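ESAT-6/WXG100 secretion system protein (Streptococcus gallolyticus, PDB 7JQE) forms part of the extracellular region of EsaA, a membrane subunit of the bacterial type VIIb secretion system, and probably takes part in toxin export. Local coordinates at residues 109-113 with 490-494; 336-342 with 358-364. All coordinates share one frame; numbering follows the deposited sequence.

In the fold
A long, slender chain illustrates how an elongated protein can carry unrelated packing at its two ends: contact 1 and contact 2 lie on opposite sides of the chain's centre, their centres about 140 Å apart and their nearest atoms about 123 Å apart. They share no helix, strand or sheet. Contact 1 brings the start of the modelled chain, on helix 102-135, back to its last modelled residues after helix 462-491. Contact 2, nested within that loop, joins strands 337-341 and 355-363 of a small beta domain at the far end. The two ends of the modelled part therefore sit together, consistent with this being the end nearer the membrane, and contact 1 also borders the second subunit, which does not touch contact 2.

Contact 1: 109-113 with 490-494; sequences VENAR and IDSLP
L493 lies against helix 102-135 with its CD2 methyl 3.6 Å from CB of R113, the two side chains running past each other in opposite directions. Its CG also faces CG1 of V109, which reaches on to the carbonyl carbon of P494 at 3.8 Å; with chi1 at 164°, CG1 is set anti to the backbone N and points to the L493-P494 backbone. Further along the arginine chain, CG2 of I490 meets CG of R113 at 4.1 Å, about a right angle round from L493 CD2. Beyond this apolar base the arginine bends at chi3 (-55°), bringing the guanidinium up with the carbonyl carbon of P494 at its edge, in plane, and L493 O oblique to it. NH1 is modelled only 2.4 Å from L493 O, so the hydrogen bond's exact geometry is doubtful. These residues join two helices of a helical bundle where one of them ends: helix 462-491 stops, and an inverse gamma turn centred on S492 swings L493 toward helix 102-135. I490 packs further along that helix on L116 and S117. The second subunit closes in from its own copy of the helix, where A112 receives L493, V109 packs on its counterpart and Y105 of that subunit lies against P494.

Contact 2: 336-342 with 358-364; sequences GGTVVFA and KISYTFD. With EDO (1,2-ethanediol), chain K.
V339 and I359 meet across two antiparallel strands, CG1 of V339 lying 3.5 Å from CG2 of I359, on the inner face of a small beta sandwich. Strand 337-341 is an outermost strand of its three-stranded sheet within the chain, and 355-363 is the central one, bonded on its other flank to 268-275. The inner face is closely packed. CG2 of V339 touches CB of Y361. The ring of F341 runs beside I359, with CD1 of F341 3.9 Å from CG1 of I359; the side chains of V339 and F341 then press on I331 of the facing sheet. With chi1 at 63°, the Y361 ring turns away from V339 and stacks with Y388, and its hydroxyl bonds N269. The reverse face is more polar and more open to solvent. There T338 and T362 lie side by side, OG1 of the former 3.6 Å from CB of the latter, whose own hydroxyl is bonded to S268; V340 and S360 follow along the strands. Between the faces, paired backbone bonds tie T338 to T362 and V340 to S360. The S360 N to V340 O bond is 2.8 Å long, and A342 N continues the ladder to K358 O. At the other end the pairing weakens: D364 N makes a weak, 3.1 Å bond to G336 O. Beyond it OD2 of D364 accepts both hydroxyls of an ethanediol, probably from the crystallisation liquor, with O2 of the ethanediol 3.1 Å from OD2.

Contact 1: 109-113 with 490-494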
loop_
_atom_site.group_PDB
_atom_site.type_symbol
_atom_site.label_atom_id
_atom_site.label_comp_id
_atom_site.label_asym_id
_atom_site.label_seq_id
_atom_site.Cartn_x
_atom_site.Cartn_y
_atom_site.Cartn_z
ATOM N N VAL A 109 25.862 76.365 -5.613
ATOM C CA VAL A 109 24.577 76.038 -5.002
ATOM C C VAL A 109 23.609 75.505 -6.050
ATOM O O VAL A 109 22.909 74.511 -5.824
ATOM C CB VAL A 109 24.000 77.266 -4.274
ATOM C CG1 VAL A 109 22.524 77.060 -3.978
ATOM C CG2 VAL A 109 24.773 77.532 -2.991
ATOM N N GLU A 110 23.552 76.156 -7.214
ATOM C CA GLU A 110 22.682 75.672 -8.280
ATOM C C GLU A 110 23.172 74.347 -8.846
ATOM O O GLU A 110 22.357 73.514 -9.260
ATOM C CB GLU A 110 22.574 76.722 -9.384
ATOM C CG GLU A 110 21.864 77.990 -8.947
ATOM C CD GLU A 110 22.063 79.134 -9.920
ATOM O OE1 GLU A 110 22.564 78.885 -11.038
ATOM O OE2 GLU A 110 21.725 80.285 -9.568
ATOM N N ASN A 111 24.488 74.131 -8.879
ATOM C CA ASN A 111 25.004 72.838 -9.318
ATOM C C ASN A 111 24.645 71.741 -8.322
ATOM O O ASN A 111 24.382 70.598 -8.713
ATOM C CB ASN A 111 26.516 72.913 -9.518
ATOM C CG ASN A 111 27.065 71.704 -10.254
ATOM O OD1 ASN A 111 27.213 70.623 -9.679
ATOM N ND2 ASN A 111 27.367 71.882 -11.534
ATOM N N ALA A 112 24.635 72.071 -7.029
ATOM C CA ALA A 112 24.166 71.119 -6.030
ATOM C C ALA A 112 22.677 70.850 -6.192
ATOM O O ALA A 112 22.216 69.718 -6.004
ATOM C CB ALA A 112 24.474 71.640 -4.626
ATOM N N ARG A 113 21.908 71.880 -6.548
ATOM C CA ARG A 113 20.475 71.700 -6.749
ATOM C C ARG A 113 20.196 70.750 -7.907
ATOM O O ARG A 113 19.285 69.917 -7.830
ATOM C CB ARG A 113 19.814 73.054 -6.991
ATOM C CG ARG A 113 18.319 73.007 -7.250
ATOM C CD ARG A 113 17.818 74.395 -7.618
ATOM N NE ARG A 113 18.182 75.376 -6.601
ATOM C CZ ARG A 113 18.357 76.672 -6.837
ATOM N NH1 ARG A 113 18.691 77.489 -5.848
ATOM N NH2 ARG A 113 18.211 77.153 -8.064
ATOM N N ILE A 490 15.609 70.328 -1.953
ATOM C CA ILE A 490 15.789 70.879 -3.294
ATOM C C ILE A 490 14.959 72.145 -3.453
ATOM O O ILE A 490 15.462 73.189 -3.884
ATOM C CB ILE A 490 15.431 69.840 -4.370
ATOM C CG1 ILE A 490 16.345 68.619 -4.271
ATOM C CG2 ILE A 490 15.535 70.470 -5.757
ATOM C CD1 ILE A 490 16.150 67.630 -5.397
ATOM N N ASP A 491 13.670 72.070 -3.110
ATOM C CA ASP A 491 12.818 73.255 -3.161
ATOM C C ASP A 491 13.384 74.374 -2.292
ATOM O O ASP A 491 13.611 75.490 -2.769
ATOM C CB ASP A 491 11.394 72.898 -2.728
ATOM C CG ASP A 491 10.604 72.205 -3.823
ATOM O OD1 ASP A 491 11.128 72.082 -4.951
ATOM O OD2 ASP A 491 9.458 71.782 -3.556
ATOM N N SER A 492 13.631 74.086 -1.012
ATOM C CA SER A 492 14.198 75.068 -0.087
ATOM C C SER A 492 15.717 75.119 -0.260
ATOM O O SER A 492 16.495 74.614 0.553
ATOM C CB SER A 492 13.805 74.735 1.346
ATOM O OG SER A 492 12.402 74.834 1.531
ATOM N N LEU A 493 16.136 75.757 -1.357
ATOM C CA LEU A 493 17.545 75.891 -1.712
ATOM C C LEU A 493 17.705 77.027 -2.716
ATOM O O LEU A 493 17.419 76.843 -3.907
ATOM C CB LEU A 493 18.079 74.577 -2.288
ATOM C CG LEU A 493 19.580 74.491 -2.573
ATOM C CD1 LEU A 493 20.376 74.452 -1.280
ATOM C CD2 LEU A 493 19.901 73.280 -3.430
ATOM N N PRO A 494 18.135 78.226 -2.273
ATOM C CA PRO A 494 18.251 79.420 -3.121
ATOM C C PRO A 494 19.583 79.507 -3.858
ATOM O O PRO A 494 19.714 80.368 -4.728
ATOM C CB PRO A 494 18.115 80.567 -2.117
ATOM C CG PRO A 494 18.739 80.023 -0.887
ATOM C CD PRO A 494 18.429 78.538 -0.863
#

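Contact 2: 336-342 with 358-364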
loop_
_atom_site.group_PDB
_atom_site.type_symbol
_atom_site.label_atom_id
_atom_site.label_comp_id
_atom_site.label_asym_id
_atom_site.label_seq_id
_atom_site.Cartn_x
_atom_site.Cartn_y
_atom_site.Cartn_z
ATOM N N GLY A 336 -29.773 -52.766 -0.914
ATOM C CA GLY A 336 -28.710 -51.952 -1.468
ATOM C C GLY A 336 -28.550 -52.044 -2.970
ATOM O O GLY A 336 -27.692 -51.351 -3.531
ATOM N N GLY A 337 -29.347 -52.869 -3.638
ATOM C CA GLY A 337 -29.212 -53.056 -5.068
ATOM C C GLY A 337 -29.997 -54.278 -5.495
ATOM O O GLY A 337 -30.874 -54.744 -4.768
ATOM N N THR A 338 -29.664 -54.791 -6.675
ATOM C CA THR A 338 -30.291 -55.992 -7.210
ATOM C C THR A 338 -29.246 -57.089 -7.345
ATOM O O THR A 338 -28.170 -56.865 -7.906
ATOM C CB THR A 338 -30.958 -55.723 -8.564
ATOM O OG1 THR A 338 -29.989 -55.218 -9.486
ATOM C CG2 THR A 338 -32.088 -54.709 -8.414
ATOM N N VAL A 339 -29.566 -58.271 -6.827
ATOM C CA VAL A 339 -28.675 -59.423 -6.883
ATOM C C VAL A 339 -29.453 -60.578 -7.493
ATOM O O VAL A 339 -30.514 -60.955 -6.981
ATOM C CB VAL A 339 -28.128 -59.794 -5.497
ATOM C CG1 VAL A 339 -27.067 -60.868 -5.620
ATOM C CG2 VAL A 339 -27.556 -58.559 -4.820
ATOM N N VAL A 340 -28.937 -61.127 -8.592
ATOM C CA VAL A 340 -29.651 -62.131 -9.370
ATOM C C VAL A 340 -28.630 -63.018 -10.067
ATOM O O VAL A 340 -27.499 -62.600 -10.327
ATOM C CB VAL A 340 -30.610 -61.478 -10.396
ATOM C CG1 VAL A 340 -31.639 -60.594 -9.694
ATOM C CG2 VAL A 340 -29.821 -60.672 -11.420
ATOM N N PHE A 341 -29.034 -64.255 -10.359
ATOM C CA PHE A 341 -28.197 -65.149 -11.149
ATOM C C PHE A 341 -28.061 -64.616 -12.571
ATOM O O PHE A 341 -29.036 -64.160 -13.176
ATOM C CB PHE A 341 -28.779 -66.564 -11.165
ATOM C CG PHE A 341 -28.685 -67.270 -9.842
ATOM C CD1 PHE A 341 -27.451 -67.602 -9.309
ATOM C CD2 PHE A 341 -29.826 -67.602 -9.133
ATOM C CE1 PHE A 341 -27.356 -68.245 -8.092
ATOM C CE2 PHE A 341 -29.739 -68.246 -7.914
ATOM C CZ PHE A 341 -28.501 -68.569 -7.395
ATOM N N ALA A 342 -26.844 -64.695 -13.112
ATOM C CA ALA A 342 -26.514 -63.945 -14.321
ATOM C C ALA A 342 -27.263 -64.464 -15.545
ATOM O O ALA A 342 -27.684 -63.674 -16.399
ATOM C CB ALA A 342 -25.006 -63.980 -14.562
ATOM N N LYS A 358 -22.945 -68.007 -11.571
ATOM C CA LYS A 358 -22.527 -66.619 -11.689
ATOM C C LYS A 358 -23.633 -65.726 -11.142
ATOM O O LYS A 358 -24.808 -65.915 -11.471
ATOM C CB LYS A 358 -22.221 -66.267 -13.147
ATOM C CG LYS A 358 -21.398 -67.327 -13.868
ATOM C CD LYS A 358 -19.928 -67.256 -13.493
ATOM C CE LYS A 358 -19.270 -66.046 -14.134
ATOM N NZ LYS A 358 -19.425 -66.067 -15.617
ATOM N N ILE A 359 -23.258 -64.766 -10.305
ATOM C CA ILE A 359 -24.209 -63.871 -9.658
ATOM C C ILE A 359 -23.861 -62.439 -10.027
ATOM O O ILE A 359 -22.721 -62.001 -9.837
ATOM C CB ILE A 359 -24.213 -64.062 -8.131
ATOM C CG1 ILE A 359 -24.541 -65.518 -7.789
ATOM C CG2 ILE A 359 -25.211 -63.117 -7.480
ATOM C CD1 ILE A 359 -24.559 -65.816 -6.307
ATOM N N SER A 360 -24.840 -61.719 -10.562
ATOM C CA SER A 360 -24.699 -60.311 -10.899
ATOM C C SER A 360 -25.316 -59.466 -9.794
ATOM O O SER A 360 -26.461 -59.699 -9.393
ATOM C CB SER A 360 -25.374 -60.000 -12.236
ATOM O OG SER A 360 -25.759 -58.636 -12.312
ATOM N N TYR A 361 -24.558 -58.491 -9.300
ATOM C CA TYR A 361 -25.080 -57.536 -8.338
ATOM C C TYR A 361 -24.853 -56.124 -8.858
ATOM O O TYR A 361 -23.872 -55.847 -9.553
ATOM C CB TYR A 361 -24.452 -57.713 -6.943
ATOM C CG TYR A 361 -22.958 -57.485 -6.856
ATOM C CD1 TYR A 361 -22.429 -56.196 -6.785
ATOM C CD2 TYR A 361 -22.077 -58.558 -6.801
ATOM C CE1 TYR A 361 -21.062 -55.988 -6.688
ATOM C CE2 TYR A 361 -20.711 -58.361 -6.701
ATOM C CZ TYR A 361 -20.208 -57.075 -6.643
ATOM O OH TYR A 361 -18.848 -56.884 -6.544
ATOM N N THR A 362 -25.789 -55.240 -8.524
ATOM C CA THR A 362 -25.798 -53.875 -9.036
ATOM C C THR A 362 -26.218 -52.950 -7.903
ATOM O O THR A 362 -27.354 -53.030 -7.425
ATOM C CB THR A 362 -26.744 -53.740 -10.231
ATOM O OG1 THR A 362 -26.320 -54.617 -11.282
ATOM C CG2 THR A 362 -26.756 -52.304 -10.743
ATOM N N PHE A 363 -25.309 -52.082 -7.469
ATOM C CA PHE A 363 -25.671 -51.069 -6.486
ATOM C C PHE A 363 -26.802 -50.205 -7.028
ATOM O O PHE A 363 -26.994 -50.083 -8.240
ATOM C CB PHE A 363 -24.458 -50.208 -6.125
ATOM C CG PHE A 363 -23.373 -50.962 -5.406
ATOM C CD1 PHE A 363 -22.278 -51.452 -6.095
ATOM C CD2 PHE A 363 -23.457 -51.192 -4.044
ATOM C CE1 PHE A 363 -21.282 -52.157 -5.436
ATOM C CE2 PHE A 363 -22.465 -51.897 -3.378
ATOM C CZ PHE A 363 -21.377 -52.380 -4.076
ATOM N N ASP A 364 -27.574 -49.615 -6.112
ATOM C CA ASP A 364 -28.743 -48.850 -6.536
ATOM C C ASP A 364 -28.351 -47.531 -7.195
ATOM O O ASP A 364 -29.099 -47.019 -8.036
ATOM C CB ASP A 364 -29.680 -48.606 -5.349
ATOM C CG ASP A 364 -29.018 -47.828 -4.223
ATOM O OD1 ASP A 364 -27.854 -47.401 -4.381
ATOM O OD2 ASP A 364 -29.670 -47.644 -3.172
HETATM C C1 EDO K . -27.217 -45.835 -0.503
HETATM O O1 EDO K . -27.431 -47.184 -0.934
HETATM C C2 EDO K . -28.420 -44.973 -0.878
HETATM O O2 EDO K . -28.565 -44.930 -2.303
#